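PDB 4RXU: periplasmic sugar-binding protein from Chloroflexus aurantiacus, which binds D-glucose between its two lobes and probably serves as the solute receptor of an ABC-type carbohydrate transporter. Local coordinates for residues A279-V284 / G356-S361. Sequence-based numbering, arbitrary orientation.
Sequences AEKASV and GYYSAS. With CIT (citric acid), chain B.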
loop_
_atom_site.group_PDB
_atom_site.type_symbol
_atom_site.label_atom_id
_atom_site.label_comp_id
_atom_site.label_asym_id
_atom_site.label_seq_id
_atom_site.Cartn_x
_atom_site.Cartn_y
_atom_site.Cartn_z
ATOM N N ALA A 279 -4.364 -7.858 -3.417
ATOM C CA ALA A 279 -4.840 -9.168 -3.887
ATOM C C ALA A 279 -4.396 -10.294 -2.950
ATOM O O ALA A 279 -3.993 -11.373 -3.384
ATOM C CB ALA A 279 -4.423 -9.439 -5.330
ATOM N N GLU A 280 -4.520 -10.051 -1.652
ATOM C CA GLU A 280 -4.308 -11.110 -0.674
ATOM C C GLU A 280 -5.324 -12.228 -0.946
ATOM O O GLU A 280 -6.468 -11.968 -1.292
ATOM C CB GLU A 280 -4.439 -10.567 0.754
ATOM C CG GLU A 280 -3.324 -9.559 1.126
ATOM C CD GLU A 280 -1.925 -10.162 1.290
ATOM O OE1 GLU A 280 -1.802 -11.398 1.474
ATOM O OE2 GLU A 280 -0.937 -9.391 1.250
ATOM N N LYS A 281 -4.903 -13.474 -0.755
ATOM C CA LYS A 281 -5.744 -14.623 -1.090
ATOM C C LYS A 281 -7.103 -14.551 -0.410
ATOM O O LYS A 281 -8.127 -14.805 -1.040
ATOM C CB LYS A 281 -5.017 -15.935 -0.797
ATOM C CG LYS A 281 -3.840 -16.146 -1.740
ATOM C CD LYS A 281 -3.099 -17.442 -1.474
ATOM C CE LYS A 281 -1.891 -17.625 -2.357
ATOM N NZ LYS A 281 -1.214 -18.916 -2.047
ATOM N N ALA A 282 -7.105 -14.201 0.877
ATOM C CA ALA A 282 -8.356 -14.173 1.630
ATOM C C ALA A 282 -9.277 -13.117 1.067
ATOM O O ALA A 282 -10.497 -13.270 1.124
ATOM C CB ALA A 282 -8.109 -13.941 3.122
ATOM N N SER A 283 -8.712 -12.031 0.541
ATOM C CA SER A 283 -9.566 -11.018 -0.094
ATOM C C SER A 283 -10.029 -11.419 -1.479
ATOM O O SER A 283 -11.121 -11.032 -1.900
ATOM C CB SER A 283 -8.899 -9.632 -0.163
ATOM O OG SER A 283 -8.973 -8.991 1.086
ATOM N N VAL A 284 -9.195 -12.146 -2.216
ATOM C CA VAL A 284 -9.653 -12.694 -3.498
ATOM C C VAL A 284 -10.884 -13.566 -3.236
ATOM O O VAL A 284 -11.890 -13.480 -3.956
ATOM C CB VAL A 284 -8.551 -13.493 -4.212
ATOM C CG1 VAL A 284 -9.078 -14.140 -5.500
ATOM C CG2 VAL A 284 -7.397 -12.565 -4.555
ATOM N N GLY A 356 -0.670 -15.920 -14.185
ATOM C CA GLY A 356 0.216 -16.767 -13.399
ATOM C C GLY A 356 0.496 -16.354 -11.971
ATOM O O GLY A 356 1.260 -17.021 -11.284
ATOM N N TYR A 357 -0.129 -15.280 -11.512
ATOM C CA TYR A 357 0.151 -14.797 -10.174
ATOM C C TYR A 357 -0.208 -15.835 -9.120
ATOM O O TYR A 357 0.614 -16.174 -8.235
ATOM C CB TYR A 357 -0.593 -13.494 -9.907
ATOM C CG TYR A 357 -0.021 -12.685 -8.764
ATOM C CD1 TYR A 357 1.130 -11.965 -8.939
ATOM C CD2 TYR A 357 -0.629 -12.660 -7.506
ATOM C CE1 TYR A 357 1.697 -11.218 -7.909
ATOM C CE2 TYR A 357 -0.101 -11.887 -6.489
ATOM C CZ TYR A 357 1.078 -11.162 -6.700
ATOM O OH TYR A 357 1.631 -10.351 -5.706
ATOM N N TYR A 358 -1.418 -16.371 -9.258
ATOM C CA TYR A 358 -1.907 -17.425 -8.383
ATOM C C TYR A 358 -2.427 -18.603 -9.174
ATOM O O TYR A 358 -2.926 -18.434 -10.266
ATOM C CB TYR A 358 -3.064 -16.951 -7.505
ATOM C CG TYR A 358 -2.750 -15.870 -6.491
ATOM C CD1 TYR A 358 -1.611 -15.926 -5.711
ATOM C CD2 TYR A 358 -3.617 -14.824 -6.288
ATOM C CE1 TYR A 358 -1.347 -14.969 -4.751
ATOM C CE2 TYR A 358 -3.345 -13.846 -5.323
ATOM C CZ TYR A 358 -2.211 -13.939 -4.554
ATOM O OH TYR A 358 -1.916 -12.981 -3.594
ATOM N N SER A 359 -2.338 -19.786 -8.585
ATOM C CA SER A 359 -3.029 -20.950 -9.126
ATOM C C SER A 359 -4.522 -20.864 -8.825
ATOM O O SER A 359 -4.939 -20.458 -7.731
ATOM C CB SER A 359 -2.437 -22.230 -8.554
ATOM O OG SER A 359 -3.244 -23.361 -8.886
ATOM N N ALA A 360 -5.340 -21.258 -9.802
ATOM C CA ALA A 360 -6.788 -21.309 -9.592
ATOM C C ALA A 360 -7.168 -22.184 -8.391
ATOM O O ALA A 360 -8.184 -21.937 -7.730
ATOM C CB ALA A 360 -7.478 -21.837 -10.836
ATOM N N SER A 361 -6.358 -23.209 -8.125
ATOM C CA SER A 361 -6.647 -24.135 -7.035
ATOM C C SER A 361 -6.546 -23.486 -5.648
ATOM O O SER A 361 -6.956 -24.089 -4.646
ATOM C CB SER A 361 -5.717 -25.336 -7.089
ATOM O OG SER A 361 -4.385 -24.911 -6.908
HETATM C C1 CIT B . 0.268 -19.588 -5.679
HETATM O O1 CIT B . -0.270 -19.998 -6.714
HETATM O O2 CIT B . -0.459 -19.302 -4.726
HETATM C C2 CIT B . 1.784 -19.428 -5.556
HETATM C C3 CIT B . 2.035 -18.694 -4.270
HETATM O O7 CIT B . 1.842 -19.444 -3.091
HETATM C C4 CIT B . 1.799 -17.212 -4.041
HETATM C C5 CIT B . 2.178 -16.603 -2.698
HETATM O O3 CIT B . 2.768 -17.305 -1.826
HETATM O O4 CIT B . 1.869 -15.387 -2.506
HETATM C C6 CIT B . 3.580 -18.814 -4.215
HETATM O O5 CIT B . 4.151 -19.619 -3.412
HETATM O O6 CIT B . 4.287 -18.102 -4.974
#
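Tyr358 lays its ring between Lys281 and its own neighbour Tyr357, and its hydroxyl reaches the backbone just ahead of helix 281-288. Tyr358 OH donates a hydrogen bond of 2.6 Å to Ala279 O. The donor is tilted 31° from the carbonyl plane, with a C=O...donor angle of 145°. CG of Tyr358 stands anti to its own carbonyl carbon (chi1 -65°), which sends the ring toward Ala279 O. Over one face lies Lys281 CG, in a CH-pi contact 4.2 Å from the ring centroid. Tyr357 CD2 sits over the opposite face, 3.5 Å above the plane. Val284 CG2 approaches Tyr358 CE2 obliquely at 4.3 Å.

The Lys281 chain is fully extended beyond CG. It runs past the ring, with CE 3.6 Å from Tyr358 CE1. Its NZ then hydrogen-bonds citrate O2 at 2.8 Å and citrate O7 at a longer distance. Ser359 N holds citrate O1 at 2.8 Å, so the citrate, probably from the crystallisation liquor, bridges both segments. A leucine in place of Tyr358 would probably leave Ala279 O without this donor and the Lys281 chain without its aromatic face.

Glu280 is the N-cap of the helix, and its OE2 is hydrogen-bonded to Gln47 NE2. Its side chain comes within about 6 Å of the bound glucose. In this two-lobed periplasmic binding protein fold, the contact packs the C-terminal tail after helix 348-354 against the start of helix 281-288.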